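Local coordinates for protein Cfl (Pectobacterium brasiliense, PDB 7A9J) that is a coronafacic acid ligase of the ATP-dependent AMP-binding family, probably activating carboxylic acids as adenylates for ligation to amines or coenzyme A, at residues A[340-348]-A[357-365]. The protein carries 1 engineered substitution. Sequence-based numbering, arbitrary orientation.
Sequences GGPVIYHHD and IGWPLPGVE. With R4Z (6-ethyl-1-oxidanylidene-indene-4-carboxylic acid), chain B.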
loop_
_atom_site.group_PDB
_atom_site.type_symbol
_atom_site.label_atom_id
_atom_site.label_comp_id
_atom_site.label_asym_id
_atom_site.label_seq_id
_atom_site.Cartn_x
_atom_site.Cartn_y
_atom_site.Cartn_z
ATOM N N GLY A 340 -10.094 3.529 6.212
ATOM C CA GLY A 340 -9.621 4.922 6.197
ATOM C C GLY A 340 -8.135 5.056 5.931
ATOM O O GLY A 340 -7.713 5.715 4.968
ATOM N N GLY A 341 -7.337 4.379 6.724
ATOM C CA GLY A 341 -5.911 4.413 6.587
ATOM C C GLY A 341 -5.216 3.181 7.156
ATOM O O GLY A 341 -5.824 2.166 7.392
ATOM N N PRO A 342 -3.914 3.274 7.319
ATOM C CA PRO A 342 -3.167 2.283 8.114
ATOM C C PRO A 342 -3.812 2.126 9.491
ATOM O O PRO A 342 -4.149 3.112 10.175
ATOM C CB PRO A 342 -1.769 2.918 8.268
ATOM C CG PRO A 342 -1.750 4.001 7.159
ATOM C CD PRO A 342 -3.170 4.539 7.170
ATOM N N VAL A 343 -3.894 0.873 9.959
ATOM C CA VAL A 343 -4.430 0.681 11.305
ATOM C C VAL A 343 -3.512 -0.096 12.225
ATOM O O VAL A 343 -3.693 -0.042 13.435
ATOM C CB VAL A 343 -5.809 -0.025 11.250
ATOM C CG1 VAL A 343 -6.826 0.978 10.611
ATOM C CG2 VAL A 343 -5.752 -1.352 10.454
ATOM N N ILE A 344 -2.606 -0.896 11.696
ATOM C CA ILE A 344 -1.709 -1.699 12.511
ATOM C C ILE A 344 -0.305 -1.490 11.958
ATOM O O ILE A 344 -0.100 -1.508 10.742
ATOM C CB ILE A 344 -2.125 -3.192 12.498
ATOM C CG1 ILE A 344 -3.444 -3.353 13.235
ATOM C CG2 ILE A 344 -1.041 -4.022 13.195
ATOM C CD1 ILE A 344 -4.202 -4.725 12.942
ATOM N N TYR A 345 0.636 -1.261 12.849
ATOM C CA TYR A 345 1.964 -0.855 12.455
ATOM C C TYR A 345 3.001 -1.673 13.189
ATOM O O TYR A 345 2.934 -1.800 14.412
ATOM C CB TYR A 345 2.088 0.625 12.760
ATOM C CG TYR A 345 3.471 1.229 12.679
ATOM C CD1 TYR A 345 4.279 1.030 11.578
ATOM C CD2 TYR A 345 3.939 2.023 13.724
ATOM C CE1 TYR A 345 5.572 1.606 11.494
ATOM C CE2 TYR A 345 5.227 2.597 13.679
ATOM C CZ TYR A 345 6.033 2.382 12.550
ATOM O OH TYR A 345 7.278 2.978 12.507
ATOM N N HIS A 346 3.959 -2.225 12.435
ATOM C CA HIS A 346 5.025 -2.994 13.029
ATOM C C HIS A 346 6.308 -2.193 12.891
ATOM O O HIS A 346 6.879 -2.109 11.803
ATOM C CB HIS A 346 5.147 -4.373 12.372
ATOM C CG HIS A 346 5.823 -5.345 13.257
ATOM N ND1 HIS A 346 6.780 -4.956 14.172
ATOM C CD2 HIS A 346 5.636 -6.683 13.438
ATOM C CE1 HIS A 346 7.155 -6.019 14.881
ATOM N NE2 HIS A 346 6.457 -7.068 14.472
ATOM N N HIS A 347 6.732 -1.551 13.974
ATOM C CA HIS A 347 7.897 -0.682 13.849
ATOM C C HIS A 347 9.206 -1.464 13.880
ATOM O O HIS A 347 10.248 -0.874 13.732
ATOM C CB HIS A 347 7.863 0.355 14.984
ATOM C CG HIS A 347 7.860 -0.271 16.325
ATOM N ND1 HIS A 347 6.693 -0.680 16.934
ATOM C CD2 HIS A 347 8.872 -0.585 17.166
ATOM C CE1 HIS A 347 6.985 -1.216 18.116
ATOM N NE2 HIS A 347 8.298 -1.189 18.277
ATOM N N ASP A 348 9.192 -2.816 14.012
ATOM C CA ASP A 348 10.452 -3.548 13.939
ATOM C C ASP A 348 10.194 -5.057 13.700
ATOM O O ASP A 348 10.268 -5.851 14.607
ATOM C CB ASP A 348 11.235 -3.326 15.243
ATOM C CG ASP A 348 12.663 -3.826 15.196
ATOM O OD1 ASP A 348 13.338 -3.583 16.229
ATOM O OD2 ASP A 348 13.124 -4.497 14.234
ATOM N N ILE A 357 2.235 -8.918 12.759
ATOM C CA ILE A 357 1.891 -7.682 12.080
ATOM C C ILE A 357 1.978 -6.443 12.937
ATOM O O ILE A 357 1.794 -5.314 12.393
ATOM C CB ILE A 357 0.514 -7.729 11.417
ATOM C CG1 ILE A 357 -0.572 -8.003 12.467
ATOM C CG2 ILE A 357 0.559 -8.725 10.261
ATOM C CD1 ILE A 357 -1.944 -8.062 11.828
ATOM N N GLY A 358 2.301 -6.545 14.203
ATOM C CA GLY A 358 2.522 -5.305 14.915
ATOM C C GLY A 358 1.370 -4.892 15.821
ATOM O O GLY A 358 0.548 -5.724 16.262
ATOM N N TRP A 359 1.270 -3.599 16.073
ATOM C CA TRP A 359 0.414 -3.067 17.096
ATOM C C TRP A 359 -0.665 -2.180 16.495
ATOM O O TRP A 359 -0.356 -1.334 15.644
ATOM C CB TRP A 359 1.230 -2.238 18.106
ATOM C CG TRP A 359 2.117 -3.043 18.986
ATOM C CD1 TRP A 359 1.808 -3.482 20.256
ATOM C CD2 TRP A 359 3.409 -3.636 18.661
ATOM N NE1 TRP A 359 2.833 -4.232 20.752
ATOM C CE2 TRP A 359 3.827 -4.332 19.814
ATOM C CE3 TRP A 359 4.281 -3.546 17.558
ATOM C CZ2 TRP A 359 5.054 -5.036 19.880
ATOM C CZ3 TRP A 359 5.495 -4.237 17.611
ATOM C CH2 TRP A 359 5.850 -4.998 18.767
ATOM N N PRO A 360 -1.870 -2.176 17.065
ATOM C CA PRO A 360 -2.881 -1.189 16.619
ATOM C C PRO A 360 -2.396 0.231 16.850
ATOM O O PRO A 360 -1.822 0.572 17.889
ATOM C CB PRO A 360 -4.108 -1.496 17.507
ATOM C CG PRO A 360 -3.936 -3.032 17.787
ATOM C CD PRO A 360 -2.428 -3.166 18.018
ATOM N N LEU A 361 -2.663 1.066 15.858
ATOM C CA LEU A 361 -2.360 2.473 15.945
ATOM C C LEU A 361 -3.298 3.172 16.919
ATOM O O LEU A 361 -4.311 2.611 17.341
ATOM C CB LEU A 361 -2.453 3.019 14.538
ATOM C CG LEU A 361 -1.235 2.592 13.704
ATOM C CD1 LEU A 361 -1.499 2.941 12.178
ATOM C CD2 LEU A 361 0.091 3.191 14.203
ATOM N N PRO A 362 -3.011 4.438 17.272
ATOM C CA PRO A 362 -3.872 5.131 18.254
ATOM C C PRO A 362 -5.316 5.244 17.785
ATOM O O PRO A 362 -5.593 5.527 16.618
ATOM C CB PRO A 362 -3.207 6.509 18.419
ATOM C CG PRO A 362 -1.760 6.273 18.050
ATOM C CD PRO A 362 -1.813 5.244 16.921
ATOM N N GLY A 363 -6.234 4.910 18.710
ATOM C CA GLY A 363 -7.657 4.928 18.439
ATOM C C GLY A 363 -8.184 3.696 17.734
ATOM O O GLY A 363 -9.402 3.556 17.596
ATOM N N VAL A 364 -7.313 2.842 17.210
ATOM C CA VAL A 364 -7.764 1.639 16.525
ATOM C C VAL A 364 -8.245 0.627 17.569
ATOM O O VAL A 364 -7.587 0.408 18.603
ATOM C CB VAL A 364 -6.627 1.066 15.651
ATOM C CG1 VAL A 364 -7.001 -0.292 15.025
ATOM C CG2 VAL A 364 -6.277 2.058 14.519
ATOM N N GLU A 365 -9.435 0.069 17.345
ATOM C CA GLU A 365 -9.983 -0.966 18.217
ATOM C C GLU A 365 -9.917 -2.298 17.509
ATOM O O GLU A 365 -10.215 -2.373 16.318
ATOM C CB GLU A 365 -11.445 -0.671 18.570
ATOM C CG GLU A 365 -11.718 0.783 19.020
ATOM C CD GLU A 365 -13.206 1.075 18.956
ATOM O OE1 GLU A 365 -13.932 0.558 19.846
ATOM O OE2 GLU A 365 -13.655 1.735 17.995
HETATM C C13 R4Z B . -5.613 2.692 3.060
HETATM C C15 R4Z B . -3.512 1.566 3.926
HETATM C C02 R4Z B . -1.292 0.402 4.616
HETATM C C03 R4Z B . -0.309 -0.428 4.080
HETATM C C04 R4Z B . -0.815 -0.787 2.681
HETATM C C05 R4Z B . -2.394 0.763 3.769
HETATM C C06 R4Z B . -2.169 0.094 2.539
HETATM C C07 R4Z B . -3.080 0.286 1.507
HETATM C C08 R4Z B . -2.857 -0.429 0.165
HETATM C C11 R4Z B . -4.179 1.128 1.667
HETATM C C12 R4Z B . -4.413 1.786 2.882
HETATM C C14 R4Z B . -5.364 4.074 2.389
HETATM O O01 R4Z B . -1.216 0.797 5.750
HETATM O O09 R4Z B . -3.520 -0.018 -0.826
HETATM O O10 R4Z B . -2.057 -1.409 0.032
#
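Leu361 drops its forked end between Pro342 and Tyr345: CD1 lies 3.3 Å from Pro342 O, while CD2 presses 3.6 Å from Tyr345 CB. Pro342 O, buried against that methyl, has no polar partner in the model. Beside it Val364, brought round by the type II turn from Leu361, sets CG2 3.9 Å from Val343 CB, the two valines crossing at about a right angle. On the face carrying Ile344 and Pro360, Ile344 CG2, held anti to its own N (chi1 -68°), touches the backbone carbonyl Ile357 O at 3.2 Å and packs against Ile357 CG1 at 4.1 Å. The side chain of Ile344 also packs on Leu378 and Ile380. The His346 ring fills the hollow at Gly358, whose CA lies over its face, 4.0 Å from the ring centroid. The same imidazole receives the edge of the Trp359 six-membered ring, planes at 85°, and His347 CE1 comes to 3.4 Å from Trp359 CZ3; Trp359 NE1 bonds to Asn415 O. Three nearly straight backbone bonds join the antiparallel hairpin, two pairing Tyr345 with Trp359 and the third running from Leu361 N to Val343 O. A classic beta bulge sets Val343 and Ile344 against Tyr334 of strand 331-335. Pro342 CB lies 3.3 Å from the ring ketone oxygen O01 of the bound indenone acid. His346 ND1 accepts Asp348 N-H and NE2 bonds to Ser356 OG, fixing the ring's rotation over Gly358.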